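Local structure of hypothetical membrane spanning protein (Thermus thermophilus, 2VPZ) at residues L147-L161 with L176-Y190. The protein is probably the membrane-spanning subunit of a polysulfide reductase complex, binding quinone and passing its electrons toward the partner subunits. Residues are numbered along the deposited sequence; the frame is centred on the assembly and turned at random.
Sequences LMAGLFPLTALVLAL and LRVLAGASLLLALLY
L154 and V158 on helix 148-161 each drop as a knob into a hole on helix 176-189, a worked example of how an antiparallel transmembrane hairpin closes on apolar side chains. L154 sits among L179, A182, S183 and L186, its two methyls parting: CD1 meets L186 CD1 at 3.7 Å, while CD2 touches both L179 CD2 and A182 CB. V158 settles among L176, L179, A180 and S183; with CG1 anti to the backbone N (chi1 -179°), that branch reaches L176 CD1 at 3.8 Å and leaves CG2 over S183. L179 CD1 in turn touches L161 CD1 at 3.5 Å and L157 CB, crossing L161 at about a right angle. Around the ring of Y190, L147 CD1 lies at the edge, near the ring plane, and M148 CE approaches obliquely, 3.3 Å from CE1.

No hydrogen bond joins the two helices, and the S183 hydroxyl at their interface is satisfied within its own helix. S183 OG, held beside its own backbone N (chi1 -52°), donates to L179 O at 2.8 Å, a carbonyl that also accepts from S183 N. The small residue lets the backbones come close: S183 CA and L154 CA are 5.9 Å apart. A leucine in its place would probably collide with L154 and V158, push the helices apart and leave L179 O without its second donor.

The axes of these segments approach to 9.0 Å at 145°. Helix 16-41 touches L157 and L161, helix 227-245 packs on T155 and Y190, whose hydroxyl bonds to L143 O, and a second copy of the protein packs against L147 and L186.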
loop_
_atom_site.group_PDB
_atom_site.type_symbol
_atom_site.label_atom_id
_atom_site.label_comp_id
_atom_site.label_asym_id
_atom_site.label_seq_id
_atom_site.Cartn_x
_atom_site.Cartn_y
_atom_site.Cartn_z
ATOM N N LEU C 147 -32.041 -5.902 -3.459
ATOM C CA LEU C 147 -33.331 -5.948 -4.196
ATOM C C LEU C 147 -33.726 -7.365 -4.713
ATOM O O LEU C 147 -34.901 -7.631 -4.994
ATOM C CB LEU C 147 -33.378 -4.945 -5.379
ATOM C CG LEU C 147 -34.302 -3.722 -5.465
ATOM C CD1 LEU C 147 -34.351 -3.192 -6.925
ATOM C CD2 LEU C 147 -35.739 -4.048 -4.987
ATOM N N MET C 148 -32.727 -8.242 -4.880
ATOM C CA MET C 148 -32.930 -9.612 -5.363
ATOM C C MET C 148 -33.812 -10.357 -4.345
ATOM O O MET C 148 -34.551 -11.292 -4.694
ATOM C CB MET C 148 -31.601 -10.369 -5.544
ATOM C CG MET C 148 -30.636 -9.779 -6.586
ATOM S SD MET C 148 -31.314 -9.742 -8.259
ATOM C CE MET C 148 -31.455 -7.950 -8.546
ATOM N N ALA C 149 -33.703 -9.959 -3.080
ATOM C CA ALA C 149 -34.516 -10.533 -2.020
ATOM C C ALA C 149 -35.967 -9.956 -2.107
ATOM O O ALA C 149 -36.874 -10.468 -1.455
ATOM C CB ALA C 149 -33.896 -10.262 -0.623
ATOM N N GLY C 150 -36.159 -8.904 -2.900
ATOM C CA GLY C 150 -37.471 -8.320 -3.094
ATOM C C GLY C 150 -38.079 -8.707 -4.438
ATOM O O GLY C 150 -39.282 -9.032 -4.554
ATOM N N LEU C 151 -37.249 -8.687 -5.477
ATOM C CA LEU C 151 -37.631 -9.054 -6.835
ATOM C C LEU C 151 -37.987 -10.547 -6.989
ATOM O O LEU C 151 -38.931 -10.897 -7.713
ATOM C CB LEU C 151 -36.519 -8.684 -7.841
ATOM C CG LEU C 151 -36.396 -7.190 -8.181
ATOM C CD1 LEU C 151 -35.228 -6.938 -9.158
ATOM C CD2 LEU C 151 -37.724 -6.684 -8.782
ATOM N N PHE C 152 -37.282 -11.442 -6.303
ATOM C CA PHE C 152 -37.627 -12.827 -6.494
ATOM C C PHE C 152 -38.975 -13.288 -5.852
ATOM O O PHE C 152 -39.727 -14.009 -6.516
ATOM C CB PHE C 152 -36.388 -13.727 -6.306
ATOM C CG PHE C 152 -35.474 -13.799 -7.543
ATOM C CD1 PHE C 152 -34.779 -12.669 -7.968
ATOM C CD2 PHE C 152 -35.384 -14.976 -8.318
ATOM C CE1 PHE C 152 -34.000 -12.677 -9.140
ATOM C CE2 PHE C 152 -34.607 -15.007 -9.505
ATOM C CZ PHE C 152 -33.918 -13.855 -9.914
ATOM N N PRO C 153 -39.291 -12.875 -4.590
ATOM C CA PRO C 153 -40.580 -13.258 -3.990
ATOM C C PRO C 153 -41.834 -12.685 -4.769
ATOM O O PRO C 153 -42.815 -13.395 -5.019
ATOM C CB PRO C 153 -40.503 -12.711 -2.570
ATOM C CG PRO C 153 -39.046 -12.869 -2.219
ATOM C CD PRO C 153 -38.307 -12.556 -3.541
ATOM N N LEU C 154 -41.801 -11.405 -5.136
ATOM C CA LEU C 154 -42.896 -10.765 -5.869
ATOM C C LEU C 154 -43.107 -11.354 -7.270
ATOM O O LEU C 154 -44.231 -11.424 -7.778
ATOM C CB LEU C 154 -42.691 -9.232 -5.995
ATOM C CG LEU C 154 -42.997 -8.352 -4.757
ATOM C CD1 LEU C 154 -42.216 -7.018 -4.828
ATOM C CD2 LEU C 154 -44.519 -8.096 -4.625
ATOM N N THR C 155 -42.032 -11.805 -7.892
ATOM C CA THR C 155 -42.107 -12.353 -9.237
ATOM C C THR C 155 -42.639 -13.800 -9.282
ATOM O O THR C 155 -43.284 -14.214 -10.268
ATOM C CB THR C 155 -40.706 -12.176 -9.939
ATOM O OG1 THR C 155 -40.834 -11.280 -11.041
ATOM C CG2 THR C 155 -40.150 -13.509 -10.374
ATOM N N ALA C 156 -42.410 -14.546 -8.204
ATOM C CA ALA C 156 -42.886 -15.923 -8.061
ATOM C C ALA C 156 -44.429 -15.896 -7.879
ATOM O O ALA C 156 -45.132 -16.848 -8.251
ATOM C CB ALA C 156 -42.196 -16.607 -6.824
ATOM N N LEU C 157 -44.935 -14.781 -7.346
ATOM C CA LEU C 157 -46.369 -14.553 -7.149
ATOM C C LEU C 157 -47.046 -14.194 -8.496
ATOM O O LEU C 157 -48.123 -14.705 -8.808
ATOM C CB LEU C 157 -46.621 -13.489 -6.057
ATOM C CG LEU C 157 -46.122 -13.897 -4.646
ATOM C CD1 LEU C 157 -46.202 -12.717 -3.647
ATOM C CD2 LEU C 157 -46.929 -15.122 -4.152
ATOM N N VAL C 158 -46.424 -13.345 -9.300
ATOM C CA VAL C 158 -46.975 -13.029 -10.613
ATOM C C VAL C 158 -47.081 -14.354 -11.469
ATOM O O VAL C 158 -48.042 -14.534 -12.232
ATOM C CB VAL C 158 -46.104 -11.946 -11.346
ATOM C CG1 VAL C 158 -46.708 -11.601 -12.702
ATOM C CG2 VAL C 158 -45.993 -10.675 -10.457
ATOM N N LEU C 159 -46.133 -15.288 -11.311
ATOM C CA LEU C 159 -46.176 -16.588 -12.027
ATOM C C LEU C 159 -47.357 -17.473 -11.560
ATOM O O LEU C 159 -48.092 -18.001 -12.387
ATOM C CB LEU C 159 -44.861 -17.397 -11.897
ATOM C CG LEU C 159 -43.585 -16.826 -12.543
ATOM C CD1 LEU C 159 -42.406 -17.802 -12.396
ATOM C CD2 LEU C 159 -43.840 -16.519 -14.021
ATOM N N ALA C 160 -47.517 -17.645 -10.254
ATOM C CA ALA C 160 -48.613 -18.461 -9.736
ATOM C C ALA C 160 -50.022 -17.900 -10.072
ATOM O O ALA C 160 -50.901 -18.640 -10.551
ATOM C CB ALA C 160 -48.480 -18.673 -8.198
ATOM N N LEU C 161 -50.233 -16.607 -9.834
ATOM C CA LEU C 161 -51.516 -15.938 -10.098
ATOM C C LEU C 161 -51.836 -15.832 -11.612
ATOM O O LEU C 161 -53.013 -15.863 -12.020
ATOM C CB LEU C 161 -51.574 -14.549 -9.409
ATOM C CG LEU C 161 -51.630 -14.516 -7.854
ATOM C CD1 LEU C 161 -51.348 -13.098 -7.301
ATOM C CD2 LEU C 161 -53.002 -15.031 -7.374
ATOM N N LEU C 176 -53.314 -10.382 -9.317
ATOM C CA LEU C 176 -52.275 -10.465 -10.361
ATOM C C LEU C 176 -51.861 -9.055 -10.858
ATOM O O LEU C 176 -50.684 -8.819 -11.103
ATOM C CB LEU C 176 -52.697 -11.356 -11.573
ATOM C CG LEU C 176 -51.836 -11.308 -12.868
ATOM C CD1 LEU C 176 -50.490 -12.055 -12.672
ATOM C CD2 LEU C 176 -52.615 -11.906 -14.068
ATOM N N ARG C 177 -52.799 -8.113 -10.970
ATOM C CA ARG C 177 -52.496 -6.738 -11.431
ATOM C C ARG C 177 -51.786 -5.845 -10.364
ATOM O O ARG C 177 -50.960 -4.975 -10.705
ATOM C CB ARG C 177 -53.760 -6.044 -11.964
ATOM C CG ARG C 177 -54.447 -6.737 -13.151
ATOM C CD ARG C 177 -55.578 -5.890 -13.758
ATOM N NE ARG C 177 -55.742 -6.104 -15.198
ATOM C CZ ARG C 177 -56.871 -6.436 -15.809
ATOM N NH1 ARG C 177 -57.979 -6.602 -15.106
ATOM N NH2 ARG C 177 -56.887 -6.613 -17.126
ATOM N N VAL C 178 -52.127 -6.060 -9.095
ATOM C CA VAL C 178 -51.531 -5.349 -7.955
ATOM C C VAL C 178 -50.053 -5.811 -7.825
ATOM O O VAL C 178 -49.125 -4.998 -7.862
ATOM C CB VAL C 178 -52.300 -5.664 -6.595
ATOM C CG1 VAL C 178 -51.607 -4.979 -5.403
ATOM C CG2 VAL C 178 -53.778 -5.223 -6.686
ATOM N N LEU C 179 -49.844 -7.127 -7.705
ATOM C CA LEU C 179 -48.502 -7.719 -7.601
ATOM C C LEU C 179 -47.610 -7.550 -8.852
ATOM O O LEU C 179 -46.378 -7.547 -8.749
ATOM C CB LEU C 179 -48.589 -9.211 -7.214
ATOM C CG LEU C 179 -49.171 -9.449 -5.815
ATOM C CD1 LEU C 179 -49.265 -10.948 -5.521
ATOM C CD2 LEU C 179 -48.308 -8.729 -4.763
ATOM N N ALA C 180 -48.222 -7.426 -10.024
ATOM C CA ALA C 180 -47.468 -7.214 -11.268
ATOM C C ALA C 180 -47.052 -5.721 -11.371
ATOM O O ALA C 180 -46.028 -5.394 -11.979
ATOM C CB ALA C 180 -48.298 -7.666 -12.512
ATOM N N GLY C 181 -47.851 -4.840 -10.772
ATOM C CA GLY C 181 -47.543 -3.412 -10.723
ATOM C C GLY C 181 -46.372 -3.160 -9.768
ATOM O O GLY C 181 -45.473 -2.344 -10.044
ATOM N N ALA C 182 -46.367 -3.875 -8.643
ATOM C CA ALA C 182 -45.292 -3.813 -7.645
ATOM C C ALA C 182 -43.963 -4.305 -8.282
ATOM O O ALA C 182 -42.971 -3.563 -8.301
ATOM C CB ALA C 182 -45.658 -4.686 -6.404
ATOM N N SER C 183 -43.968 -5.529 -8.821
ATOM C CA SER C 183 -42.813 -6.151 -9.498
ATOM C C SER C 183 -42.243 -5.253 -10.616
ATOM O O SER C 183 -41.026 -5.084 -10.721
ATOM C CB SER C 183 -43.154 -7.532 -10.109
ATOM O OG SER C 183 -43.766 -8.422 -9.199
ATOM N N LEU C 184 -43.094 -4.672 -11.450
ATOM C CA LEU C 184 -42.577 -3.840 -12.536
ATOM C C LEU C 184 -42.060 -2.497 -12.046
ATOM O O LEU C 184 -41.165 -1.911 -12.661
ATOM C CB LEU C 184 -43.603 -3.661 -13.682
ATOM C CG LEU C 184 -44.165 -4.957 -14.310
ATOM C CD1 LEU C 184 -45.462 -4.650 -15.084
ATOM C CD2 LEU C 184 -43.128 -5.650 -15.219
ATOM N N LEU C 185 -42.594 -1.977 -10.948
ATOM C CA LEU C 185 -42.068 -0.719 -10.436
ATOM C C LEU C 185 -40.649 -0.977 -9.860
ATOM O O LEU C 185 -39.707 -0.275 -10.234
ATOM C CB LEU C 185 -42.976 -0.046 -9.379
ATOM C CG LEU C 185 -42.498 1.375 -8.971
ATOM C CD1 LEU C 185 -42.424 2.304 -10.208
ATOM C CD2 LEU C 185 -43.422 1.981 -7.899
ATOM N N LEU C 186 -40.483 -1.975 -8.988
ATOM C CA LEU C 186 -39.168 -2.323 -8.401
ATOM C C LEU C 186 -38.121 -2.731 -9.509
ATOM O O LEU C 186 -36.930 -2.415 -9.394
ATOM C CB LEU C 186 -39.294 -3.424 -7.294
ATOM C CG LEU C 186 -40.358 -3.325 -6.173
ATOM C CD1 LEU C 186 -39.948 -4.152 -4.920
ATOM C CD2 LEU C 186 -40.609 -1.854 -5.774
ATOM N N ALA C 187 -38.577 -3.396 -10.576
ATOM C CA ALA C 187 -37.711 -3.823 -11.684
ATOM C C ALA C 187 -37.175 -2.626 -12.509
ATOM O O ALA C 187 -36.057 -2.664 -13.045
ATOM C CB ALA C 187 -38.446 -4.833 -12.628
ATOM N N LEU C 188 -37.978 -1.567 -12.584
ATOM C CA LEU C 188 -37.637 -0.322 -13.285
ATOM C C LEU C 188 -36.648 0.533 -12.441
ATOM O O LEU C 188 -35.770 1.211 -12.994
ATOM C CB LEU C 188 -38.915 0.504 -13.601
ATOM C CG LEU C 188 -38.686 1.918 -14.197
ATOM C CD1 LEU C 188 -38.280 1.803 -15.676
ATOM C CD2 LEU C 188 -39.944 2.789 -14.029
ATOM N N LEU C 189 -36.769 0.480 -11.115
ATOM C CA LEU C 189 -35.875 1.233 -10.224
ATOM C C LEU C 189 -34.606 0.414 -9.886
ATOM O O LEU C 189 -33.665 0.929 -9.293
ATOM C CB LEU C 189 -36.590 1.636 -8.914
ATOM C CG LEU C 189 -38.063 2.101 -8.968
ATOM C CD1 LEU C 189 -38.676 2.158 -7.557
ATOM C CD2 LEU C 189 -38.175 3.466 -9.666
ATOM N N TYR C 190 -34.583 -0.853 -10.271
ATOM C CA TYR C 190 -33.432 -1.706 -10.003
ATOM C C TYR C 190 -32.066 -1.166 -10.519
ATOM O O TYR C 190 -31.135 -1.000 -9.719
ATOM C CB TYR C 190 -33.662 -3.147 -10.498
ATOM C CG TYR C 190 -32.391 -3.980 -10.569
ATOM C CD1 TYR C 190 -31.633 -4.252 -9.421
ATOM C CD2 TYR C 190 -31.930 -4.477 -11.794
ATOM C CE1 TYR C 190 -30.435 -5.002 -9.492
ATOM C CE2 TYR C 190 -30.735 -5.227 -11.881
ATOM C CZ TYR C 190 -29.986 -5.490 -10.730
ATOM O OH TYR C 190 -28.812 -6.216 -10.826
#